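Local coordinates for protein aldo-keto Reductase, OXIDOREDUCTASE (Salmonella typhimurium, PDB 5T79) that binds NADPH in a TIM-barrel fold and, as an aldo-keto reductase, probably reduces aldehydes such as 3-hydroxybutanal, giving 1,3-butanediol, at residues 132-137 / 189-194; 216-221 / 290-295; 8-13 / 51-56. All blocks are in the same frame, centred on the assembly; numbering follows the deposited sequence.

Contact 1 (132-137 / 189-194); sequences VDIFYH and CLIHQP. With NDP (NADPH dihydro-nicotinamide-adenine-dinucleotide phosphate), chain E.
Y136 reaches down into the barrel interior and sets its phenol end on the I191 and Q193 side chains. The tight part is here: I191 CG2 lies 3.4 Å from Y136 OH and 3.7 Å from Y136 CZ, and Q193 NE2 stands 3.3 Å from Y136 OH, so the phenol oxygen sits between I191 CG2 and Q193 NE2. Farther back on the ring, Q193 CB comes within 3.6 Å of Y136 CE2. The Y136 and Q193 side chains cross at about a right angle, with the ring and carboxamide planes inclined by 69°. At the other end the fit is looser. I134 turns CD1 to L190 CD2 at 3.9 Å and CG2 to I191 CG2 at 4.0 Å, the side chains crossing almost perpendicularly with methyl tips as their meeting points. No part of the contact faces solvent, since all five touching residues are buried. The two strands are not neighbours in the sheet. Strand 162-168 runs between them, and the contact bridges it through inward-pointing side chains, as befits the core of a TIM barrel. Q193 brings an amide into this largely apolar layer. With CG anti to its backbone N (chi1 -178°) and the chain extended beyond, it carries its amide to the cofactor, where OE1 accepts a nearly straight bond from NADPH N7N (3.1 Å, 169°). NE2 bonds to D61 OD1, and the Q193 carbonyl is held by S168 OG; S168 and N169 bond to NADPH as well. The two amide bonds together define which end of the Q193 amide is oxygen and which nitrogen. Its carbonyl thus reads the NH2 of the nicotinamide carboxamide, consistent with the role of the corresponding glutamine in other aldo-keto reductases.

Contact 2 (216-221 / 290-295); sequences VGSIAF and NVTSVL. With NDP (NADPH dihydro-nicotinamide-adenine-dinucleotide phosphate), chain E.
L295 lays its CB over I219 CG1 at 3.7 Å, the two side chains crossing at a slant on the face of the sheet that looks into the barrel, where I219 also meets I191. Beneath them strands 217-220 and 293-295 run parallel, I219 beside S293 and A220 beside V294. A220 is bonded through both its backbone N and its O: the N donates to S293 O at 3.0 Å, and the O receives L295 N. On the outer face A220 CB rests loosely against V291 CG1. Where the pairing begins, S218 and T292 interlock. T292 OG1 stands beside its own backbone N, anti to the carbonyl carbon (chi1 -41°), and from there accepts S218 N almost in line (2.9 Å, 173°); S218 O takes a bond from S293 N and a weak, bent one from T292 N. A threonine hydroxyl therefore stands in for a carbonyl and extends the pairing to T292, just before strand 293-295. The inward hydroxyl of S293 turns from this strand to P26 O and S29 OG, tying in strand 24-31. At the C-terminal end both segments open onto NADPH. F221 CB is 4.3 Å from L295 CD2, and the F221 ring spreads flat under the nicotinamide, with C3N of the cofactor 3.4 Å above the centre of the ring. L295 CD2 touches the ribose oxygen O4D of NADPH at 3.4 Å. The paired backbones set F221 and L295 side by side under the nicotinamide riboside. An aromatic ring on one nicotinamide face is familiar in aldo-keto reductases, where hydride leaves from the opposite face; the cover given by F221 is consistent with that stereochemistry.

Contact 3 (8-13 / 51-56); sequences NRYHTM and RAFDLG
D54 OD1 is held by two groups, Y3 OH and the backbone N of D6, while the carbonyl end of the same residue abuts R9: D54 O lies 3.3 Å from R9 CB. The N-terminal tail is thereby drawn over the C-terminal end of helix 42-54. R9 carries most of the cover. Its CG sits between the backbone N and the carbonyl carbon (chi1 65°), and the chain then runs extended, so that CD stands over the face of the F53 ring, 4.0 Å from its centroid and 11° off the normal, a CH-pi contact. Beyond it R9 NE comes to 3.5 Å from F53 CZ, the guanidinium canted 53° to the ring. R9 CG lies over the centre of the Y10 ring, while Y10 OH reaches F53 CE1 at 3.6 Å. The polar tips share a target outside the two segments: R9 NH2 forms a salt bridge with E91 OE1, to which Y10 OH is also hydrogen-bonded, and R9 NH1 bonds to D6 O. Across the helix end, G56 is the C-prime residue of a Schellman motif, with positive phi and its N bonded to F53 O at 3.0 Å. R9 O approaches G56 CA to 3.2 Å, a fit that leaves little room above this glycine. The bent M13 side chain completes the lid, its CG 3.5 Å from G56 O. M13 N is buried without a partner in the model, while G56 O bonds to Y15 OH. L55 and M13 also pack against helix 301-308. Hydrophobic cover and a salt bridge with hydrogen bonds around it thus coincide here, and the R9 side chain serves both, its CD over the F53 face and its guanidinium bonded to E91 and to D6 O.

Overall arrangement
Contact 3 comes first along the chain and closes before contact 1 opens; contact 2 follows contact 1. Contacts 1 and 2 have centres about 11 Å apart and meet directly, since strands 191-193 and 217-220 are neighbours in the barrel sheet, with P194 O and H192 N paired to F221 N and G217 O by probable hydrogen bonds. Both end at NADPH. Contact 3 lies outside the barrel sheet, its centre about 23 Å from that of contact 1 and about 19 Å from that of contact 2, where the N-terminal segment covers the end of helix 42-54. Contacts 1 and 2 thus supply part of the nicotinamide site, while the tail packs on the outer helical layer.

Contact 1 (132-137 / 189-194)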
# COMPACT_ATOMS: atom_id res chain seq x y z
N VAL A 132 -0.68 -0.39 16.03
CA VAL A 132 -0.90 -0.06 14.62
C VAL A 132 -2.27 -0.63 14.26
O VAL A 132 -2.73 -1.57 14.92
CB VAL A 132 0.21 -0.57 13.65
CG1 VAL A 132 1.52 0.19 13.90
CG2 VAL A 132 0.40 -2.09 13.74
N ASP A 133 -2.92 -0.10 13.22
CA ASP A 133 -4.21 -0.65 12.78
C ASP A 133 -3.99 -1.95 12.05
O ASP A 133 -4.81 -2.85 12.13
CB ASP A 133 -4.93 0.36 11.87
CG ASP A 133 -5.26 1.60 12.65
OD1 ASP A 133 -6.28 1.59 13.36
OD2 ASP A 133 -4.43 2.54 12.64
N ILE A 134 -2.89 -2.03 11.27
CA ILE A 134 -2.57 -3.25 10.52
C ILE A 134 -1.10 -3.56 10.65
O ILE A 134 -0.26 -2.70 10.35
CB ILE A 134 -2.93 -3.17 9.00
CG1 ILE A 134 -4.34 -2.57 8.75
CG2 ILE A 134 -2.80 -4.58 8.36
CD1 ILE A 134 -4.62 -2.25 7.20
N PHE A 135 -0.78 -4.80 11.03
CA PHE A 135 0.63 -5.23 11.05
C PHE A 135 0.81 -6.31 10.00
O PHE A 135 0.10 -7.30 10.04
CB PHE A 135 1.08 -5.71 12.45
CG PHE A 135 2.54 -6.10 12.53
CD1 PHE A 135 3.54 -5.19 12.18
CD2 PHE A 135 2.92 -7.37 12.94
CE1 PHE A 135 4.90 -5.55 12.25
CE2 PHE A 135 4.27 -7.73 13.01
CZ PHE A 135 5.25 -6.80 12.70
N TYR A 136 1.82 -6.17 9.10
CA TYR A 136 2.02 -7.17 8.06
C TYR A 136 3.24 -8.01 8.25
O TYR A 136 4.26 -7.50 8.69
CB TYR A 136 2.28 -6.46 6.71
CG TYR A 136 1.09 -5.82 6.01
CD1 TYR A 136 0.73 -4.50 6.28
CD2 TYR A 136 0.43 -6.49 4.99
CE1 TYR A 136 -0.27 -3.86 5.54
CE2 TYR A 136 -0.57 -5.86 4.24
CZ TYR A 136 -0.92 -4.55 4.52
OH TYR A 136 -1.89 -3.94 3.76
N HIS A 137 3.18 -9.27 7.76
CA HIS A 137 4.40 -10.03 7.47
C HIS A 137 4.75 -9.53 6.07
O HIS A 137 3.94 -9.68 5.15
CB HIS A 137 4.22 -11.55 7.54
CG HIS A 137 5.53 -12.26 7.36
ND1 HIS A 137 5.60 -13.50 6.73
CD2 HIS A 137 6.79 -11.87 7.69
CE1 HIS A 137 6.87 -13.85 6.77
NE2 HIS A 137 7.64 -12.89 7.30
N CYS A 189 -7.09 -13.04 8.57
CA CYS A 189 -6.26 -12.14 7.76
C CYS A 189 -7.13 -11.02 7.20
O CYS A 189 -8.10 -11.30 6.51
CB CYS A 189 -5.60 -12.92 6.63
SG CYS A 189 -4.42 -11.94 5.69
N LEU A 190 -6.79 -9.76 7.48
CA LEU A 190 -7.61 -8.66 6.94
C LEU A 190 -7.35 -8.42 5.47
O LEU A 190 -8.28 -8.13 4.70
CB LEU A 190 -7.32 -7.34 7.73
CG LEU A 190 -8.07 -6.08 7.21
CD1 LEU A 190 -9.56 -6.16 7.50
CD2 LEU A 190 -7.51 -4.77 7.81
N ILE A 191 -6.05 -8.46 5.08
CA ILE A 191 -5.64 -7.94 3.79
C ILE A 191 -4.36 -8.59 3.26
O ILE A 191 -3.52 -9.09 4.02
CB ILE A 191 -5.44 -6.38 3.99
CG1 ILE A 191 -5.30 -5.60 2.64
CG2 ILE A 191 -4.28 -6.03 4.99
CD1 ILE A 191 -5.53 -4.07 2.80
N HIS A 192 -4.20 -8.49 1.94
CA HIS A 192 -3.01 -8.90 1.21
C HIS A 192 -2.53 -7.69 0.45
O HIS A 192 -3.33 -7.00 -0.19
CB HIS A 192 -3.34 -10.05 0.25
CG HIS A 192 -2.13 -10.67 -0.41
ND1 HIS A 192 -1.25 -9.91 -1.17
CD2 HIS A 192 -1.74 -11.96 -0.45
CE1 HIS A 192 -0.35 -10.76 -1.64
NE2 HIS A 192 -0.60 -12.01 -1.23
N GLN A 193 -1.22 -7.42 0.53
CA GLN A 193 -0.61 -6.34 -0.21
C GLN A 193 0.32 -6.91 -1.28
O GLN A 193 1.49 -7.17 -1.01
CB GLN A 193 0.14 -5.38 0.72
CG GLN A 193 0.77 -4.20 -0.03
CD GLN A 193 1.34 -3.16 0.89
OE1 GLN A 193 2.48 -2.74 0.70
NE2 GLN A 193 0.61 -2.70 1.91
N PRO A 194 -0.20 -7.07 -2.52
CA PRO A 194 0.65 -7.52 -3.63
C PRO A 194 1.09 -6.38 -4.53
O PRO A 194 0.42 -5.33 -4.61
CB PRO A 194 -0.31 -8.41 -4.43
CG PRO A 194 -1.69 -7.72 -4.27
CD PRO A 194 -1.60 -6.89 -2.96
PA NDP E . 3.87 4.39 -7.33
O1A NDP E . 2.54 5.04 -7.12
O2A NDP E . 4.11 3.21 -8.17
O5B NDP E . 4.97 5.46 -7.83
C5B NDP E . 5.22 6.53 -6.90
C4B NDP E . 6.26 7.48 -7.43
O4B NDP E . 5.95 7.81 -8.81
C3B NDP E . 6.33 8.80 -6.67
O3B NDP E . 7.31 8.73 -5.64
C2B NDP E . 6.65 9.82 -7.76
O2B NDP E . 8.08 9.92 -7.97
C1B NDP E . 6.01 9.21 -9.00
N9A NDP E . 4.66 9.68 -9.29
C8A NDP E . 3.50 9.37 -8.62
N7A NDP E . 2.43 9.95 -9.11
C5A NDP E . 2.92 10.69 -10.18
C6A NDP E . 2.30 11.58 -11.08
N6A NDP E . 0.97 11.78 -11.14
N1A NDP E . 3.09 12.23 -11.96
C2A NDP E . 4.40 11.95 -11.98
N3A NDP E . 5.09 11.12 -11.20
C4A NDP E . 4.29 10.53 -10.30
O3 NDP E . 4.15 3.99 -5.82
PN NDP E . 5.43 3.19 -5.27
O1N NDP E . 6.23 4.32 -4.75
O2N NDP E . 6.03 2.24 -6.30
O5D NDP E . 4.98 2.16 -4.10
C5D NDP E . 3.64 2.35 -3.55
C4D NDP E . 3.63 2.08 -2.06
O4D NDP E . 3.58 0.66 -1.85
C3D NDP E . 4.83 2.57 -1.27
O3D NDP E . 4.70 3.95 -0.97
C2D NDP E . 4.84 1.61 -0.06
O2D NDP E . 4.08 1.99 1.09
C1D NDP E . 4.30 0.32 -0.68
N1N NDP E . 5.36 -0.62 -1.11
C2N NDP E . 5.35 -1.88 -0.52
C3N NDP E . 6.26 -2.83 -0.82
C7N NDP E . 6.01 -4.24 -0.36
O7N NDP E . 6.92 -5.05 -0.62
N7N NDP E . 4.92 -4.59 0.31
C4N NDP E . 7.47 -2.47 -1.63
C5N NDP E . 7.26 -1.21 -2.42
C6N NDP E . 6.30 -0.35 -2.14
P2B NDP E . 8.98 11.26 -8.12
O1X NDP E . 10.01 11.49 -7.08
O2X NDP E . 9.56 11.05 -9.51
O3X NDP E . 7.96 12.39 -8.23

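Contact 2 (216-221 / 290-295)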
# COMPACT_ATOMS: atom_id res chain seq x y z
N VAL A 216 -10.85 -11.76 1.95
CA VAL A 216 -9.65 -10.99 2.32
C VAL A 216 -9.52 -9.81 1.34
O VAL A 216 -9.70 -9.98 0.13
CB VAL A 216 -8.37 -11.88 2.36
CG1 VAL A 216 -7.11 -11.06 2.66
CG2 VAL A 216 -8.52 -13.00 3.40
N GLY A 217 -9.21 -8.63 1.87
CA GLY A 217 -9.04 -7.44 1.04
C GLY A 217 -7.71 -7.44 0.33
O GLY A 217 -6.85 -8.31 0.57
N SER A 218 -7.49 -6.39 -0.48
CA SER A 218 -6.24 -6.26 -1.21
C SER A 218 -5.91 -4.81 -1.46
O SER A 218 -6.80 -4.00 -1.78
CB SER A 218 -6.30 -7.03 -2.54
OG SER A 218 -7.46 -6.65 -3.27
N ILE A 219 -4.62 -4.49 -1.40
CA ILE A 219 -4.14 -3.13 -1.63
C ILE A 219 -2.94 -3.22 -2.60
O ILE A 219 -1.91 -3.81 -2.26
CB ILE A 219 -3.85 -2.38 -0.30
CG1 ILE A 219 -3.40 -0.92 -0.56
CG2 ILE A 219 -2.84 -3.14 0.64
CD1 ILE A 219 -3.46 -0.02 0.65
N ALA A 220 -3.09 -2.67 -3.81
CA ALA A 220 -2.07 -2.77 -4.85
C ALA A 220 -0.91 -1.82 -4.62
O ALA A 220 -1.10 -0.61 -4.61
CB ALA A 220 -2.69 -2.49 -6.22
N PHE A 221 0.30 -2.37 -4.47
CA PHE A 221 1.45 -1.51 -4.31
C PHE A 221 2.17 -1.40 -5.66
O PHE A 221 1.98 -2.26 -6.53
CB PHE A 221 2.34 -1.93 -3.15
CG PHE A 221 3.34 -3.00 -3.39
CD1 PHE A 221 4.58 -2.70 -3.94
CD2 PHE A 221 3.12 -4.29 -2.94
CE1 PHE A 221 5.53 -3.69 -4.14
CE2 PHE A 221 4.09 -5.28 -3.10
CZ PHE A 221 5.29 -4.97 -3.69
N ASN A 290 -12.28 -5.90 -7.69
CA ASN A 290 -11.76 -7.04 -6.94
C ASN A 290 -10.40 -6.70 -6.30
O ASN A 290 -9.62 -7.59 -5.95
CB ASN A 290 -11.70 -8.31 -7.82
CG ASN A 290 -10.74 -8.28 -8.99
OD1 ASN A 290 -10.18 -7.25 -9.36
ND2 ASN A 290 -10.60 -9.41 -9.65
N VAL A 291 -10.14 -5.39 -6.14
CA VAL A 291 -8.98 -4.81 -5.45
C VAL A 291 -9.57 -3.73 -4.54
O VAL A 291 -10.39 -2.95 -5.01
CB VAL A 291 -7.87 -4.26 -6.39
CG1 VAL A 291 -6.78 -3.54 -5.58
CG2 VAL A 291 -7.25 -5.39 -7.22
N THR A 292 -9.22 -3.73 -3.25
CA THR A 292 -9.83 -2.75 -2.33
C THR A 292 -9.31 -1.36 -2.55
O THR A 292 -10.08 -0.39 -2.56
CB THR A 292 -9.58 -3.10 -0.84
OG1 THR A 292 -9.71 -4.50 -0.66
CG2 THR A 292 -10.47 -2.30 0.13
N SER A 293 -7.98 -1.22 -2.60
CA SER A 293 -7.37 0.10 -2.65
C SER A 293 -6.09 0.10 -3.51
O SER A 293 -5.49 -0.95 -3.73
CB SER A 293 -7.02 0.53 -1.22
OG SER A 293 -6.56 1.88 -1.15
N VAL A 294 -5.70 1.28 -3.99
CA VAL A 294 -4.48 1.49 -4.77
C VAL A 294 -3.53 2.33 -3.88
O VAL A 294 -3.93 3.36 -3.34
CB VAL A 294 -4.81 2.11 -6.15
CG1 VAL A 294 -5.08 3.61 -6.11
CG2 VAL A 294 -3.75 1.78 -7.16
N LEU A 295 -2.31 1.81 -3.62
CA LEU A 295 -1.37 2.44 -2.70
C LEU A 295 -0.36 3.24 -3.49
O LEU A 295 0.52 2.67 -4.12
CB LEU A 295 -0.71 1.34 -1.83
CG LEU A 295 0.26 1.74 -0.74
CD1 LEU A 295 -0.37 2.71 0.27
CD2 LEU A 295 0.77 0.49 -0.01
PA NDP E . 3.87 4.39 -7.33
O1A NDP E . 2.54 5.04 -7.12
O2A NDP E . 4.11 3.21 -8.17
O5B NDP E . 4.97 5.46 -7.83
C5B NDP E . 5.22 6.53 -6.90
C4B NDP E . 6.26 7.48 -7.43
O4B NDP E . 5.95 7.81 -8.81
C3B NDP E . 6.33 8.80 -6.67
O3B NDP E . 7.31 8.73 -5.64
C2B NDP E . 6.65 9.82 -7.76
O2B NDP E . 8.08 9.92 -7.97
C1B NDP E . 6.01 9.21 -9.00
N9A NDP E . 4.66 9.68 -9.29
C8A NDP E . 3.50 9.37 -8.62
N7A NDP E . 2.43 9.95 -9.11
C5A NDP E . 2.92 10.69 -10.18
C6A NDP E . 2.30 11.58 -11.08
N6A NDP E . 0.97 11.78 -11.14
N1A NDP E . 3.09 12.23 -11.96
C2A NDP E . 4.40 11.95 -11.98
N3A NDP E . 5.09 11.12 -11.20
C4A NDP E . 4.29 10.53 -10.30
O3 NDP E . 4.15 3.99 -5.82
PN NDP E . 5.43 3.19 -5.27
O1N NDP E . 6.23 4.32 -4.75
O2N NDP E . 6.03 2.24 -6.30
O5D NDP E . 4.98 2.16 -4.10
C5D NDP E . 3.64 2.35 -3.55
C4D NDP E . 3.63 2.08 -2.06
O4D NDP E . 3.58 0.66 -1.85
C3D NDP E . 4.83 2.57 -1.27
O3D NDP E . 4.70 3.95 -0.97
C2D NDP E . 4.84 1.61 -0.06
O2D NDP E . 4.08 1.99 1.09
C1D NDP E . 4.30 0.32 -0.68
N1N NDP E . 5.36 -0.62 -1.11
C2N NDP E . 5.35 -1.88 -0.52
C3N NDP E . 6.26 -2.83 -0.82
C7N NDP E . 6.01 -4.24 -0.36
O7N NDP E . 6.92 -5.05 -0.62
N7N NDP E . 4.92 -4.59 0.31
C4N NDP E . 7.47 -2.47 -1.63
C5N NDP E . 7.26 -1.21 -2.42
C6N NDP E . 6.30 -0.35 -2.14
P2B NDP E . 8.98 11.26 -8.12
O1X NDP E . 10.01 11.49 -7.08
O2X NDP E . 9.56 11.05 -9.51
O3X NDP E . 7.96 12.39 -8.23

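Contact 3 (8-13 / 51-56)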
# COMPACT_ATOMS: atom_id res chain seq x y z
N ASN A 8 -14.56 18.99 4.43
CA ASN A 8 -15.22 18.23 3.35
C ASN A 8 -14.40 17.02 2.90
O ASN A 8 -14.71 16.43 1.85
CB ASN A 8 -15.50 19.16 2.15
CG ASN A 8 -16.24 20.42 2.51
OD1 ASN A 8 -17.27 20.40 3.20
ND2 ASN A 8 -15.71 21.55 2.07
N ARG A 9 -13.42 16.59 3.71
CA ARG A 9 -12.53 15.48 3.34
C ARG A 9 -13.27 14.17 3.07
O ARG A 9 -12.80 13.39 2.25
CB ARG A 9 -11.42 15.25 4.40
CG ARG A 9 -11.88 14.77 5.79
CD ARG A 9 -10.76 14.98 6.80
NE ARG A 9 -11.13 14.65 8.18
CZ ARG A 9 -11.80 15.46 9.00
NH1 ARG A 9 -12.24 16.64 8.58
NH2 ARG A 9 -12.06 15.08 10.24
N TYR A 10 -14.41 13.92 3.74
CA TYR A 10 -15.11 12.65 3.52
C TYR A 10 -16.17 12.74 2.43
O TYR A 10 -16.80 11.73 2.12
CB TYR A 10 -15.74 12.17 4.84
CG TYR A 10 -14.69 11.89 5.90
CD1 TYR A 10 -13.68 10.96 5.68
CD2 TYR A 10 -14.67 12.60 7.10
CE1 TYR A 10 -12.69 10.74 6.62
CE2 TYR A 10 -13.68 12.38 8.06
CZ TYR A 10 -12.69 11.45 7.80
OH TYR A 10 -11.70 11.17 8.71
N HIS A 11 -16.35 13.91 1.82
CA HIS A 11 -17.41 14.10 0.83
C HIS A 11 -17.09 13.49 -0.54
O HIS A 11 -17.99 12.92 -1.16
CB HIS A 11 -17.79 15.58 0.69
CG HIS A 11 -18.33 16.21 1.95
ND1 HIS A 11 -18.60 17.57 2.02
CD2 HIS A 11 -18.63 15.64 3.14
CE1 HIS A 11 -19.05 17.78 3.25
NE2 HIS A 11 -19.07 16.66 3.96
N THR A 12 -15.87 13.63 -1.04
CA THR A 12 -15.52 13.14 -2.38
C THR A 12 -14.93 11.72 -2.35
O THR A 12 -15.37 10.88 -3.15
CB THR A 12 -14.56 14.12 -3.08
OG1 THR A 12 -15.17 15.41 -3.13
CG2 THR A 12 -14.20 13.68 -4.51
N MET A 13 -13.92 11.45 -1.47
CA MET A 13 -13.26 10.14 -1.42
C MET A 13 -14.28 9.00 -1.35
O MET A 13 -15.31 9.12 -0.69
CB MET A 13 -12.29 10.07 -0.24
CG MET A 13 -11.41 8.77 -0.19
SD MET A 13 -10.54 8.26 -1.70
CE MET A 13 -9.45 9.71 -1.96
N ARG A 51 -2.11 17.08 2.89
CA ARG A 51 -2.93 17.14 1.65
C ARG A 51 -3.72 15.83 1.48
O ARG A 51 -4.91 15.86 1.12
CB ARG A 51 -2.07 17.42 0.41
CG ARG A 51 -2.91 17.73 -0.87
CD ARG A 51 -3.74 19.00 -0.68
NE ARG A 51 -4.51 19.36 -1.87
CZ ARG A 51 -5.81 19.62 -1.89
NH1 ARG A 51 -6.53 19.53 -0.77
NH2 ARG A 51 -6.41 19.97 -3.02
N ALA A 52 -3.07 14.68 1.78
CA ALA A 52 -3.71 13.37 1.67
C ALA A 52 -4.96 13.30 2.56
O ALA A 52 -6.04 12.99 2.06
CB ALA A 52 -2.73 12.26 2.03
N PHE A 53 -4.83 13.61 3.87
CA PHE A 53 -5.97 13.55 4.80
C PHE A 53 -7.05 14.55 4.43
O PHE A 53 -8.22 14.21 4.51
CB PHE A 53 -5.51 13.74 6.25
CG PHE A 53 -6.56 13.42 7.30
CD1 PHE A 53 -7.25 12.21 7.27
CD2 PHE A 53 -6.81 14.30 8.35
CE1 PHE A 53 -8.20 11.90 8.26
CE2 PHE A 53 -7.77 13.99 9.33
CZ PHE A 53 -8.44 12.79 9.29
N ASP A 54 -6.67 15.77 3.95
CA ASP A 54 -7.63 16.79 3.48
C ASP A 54 -8.45 16.28 2.27
O ASP A 54 -9.59 16.72 2.08
CB ASP A 54 -6.93 18.11 3.10
CG ASP A 54 -6.48 18.95 4.30
OD1 ASP A 54 -6.84 18.60 5.45
OD2 ASP A 54 -5.74 19.93 4.08
N LEU A 55 -7.88 15.36 1.48
CA LEU A 55 -8.59 14.78 0.32
C LEU A 55 -9.30 13.45 0.68
O LEU A 55 -9.83 12.78 -0.21
CB LEU A 55 -7.61 14.58 -0.85
CG LEU A 55 -7.12 15.88 -1.51
CD1 LEU A 55 -5.94 15.61 -2.47
CD2 LEU A 55 -8.25 16.59 -2.22
N GLY A 56 -9.31 13.11 1.97
CA GLY A 56 -9.99 11.91 2.46
C GLY A 56 -9.18 10.63 2.51
O GLY A 56 -9.74 9.56 2.77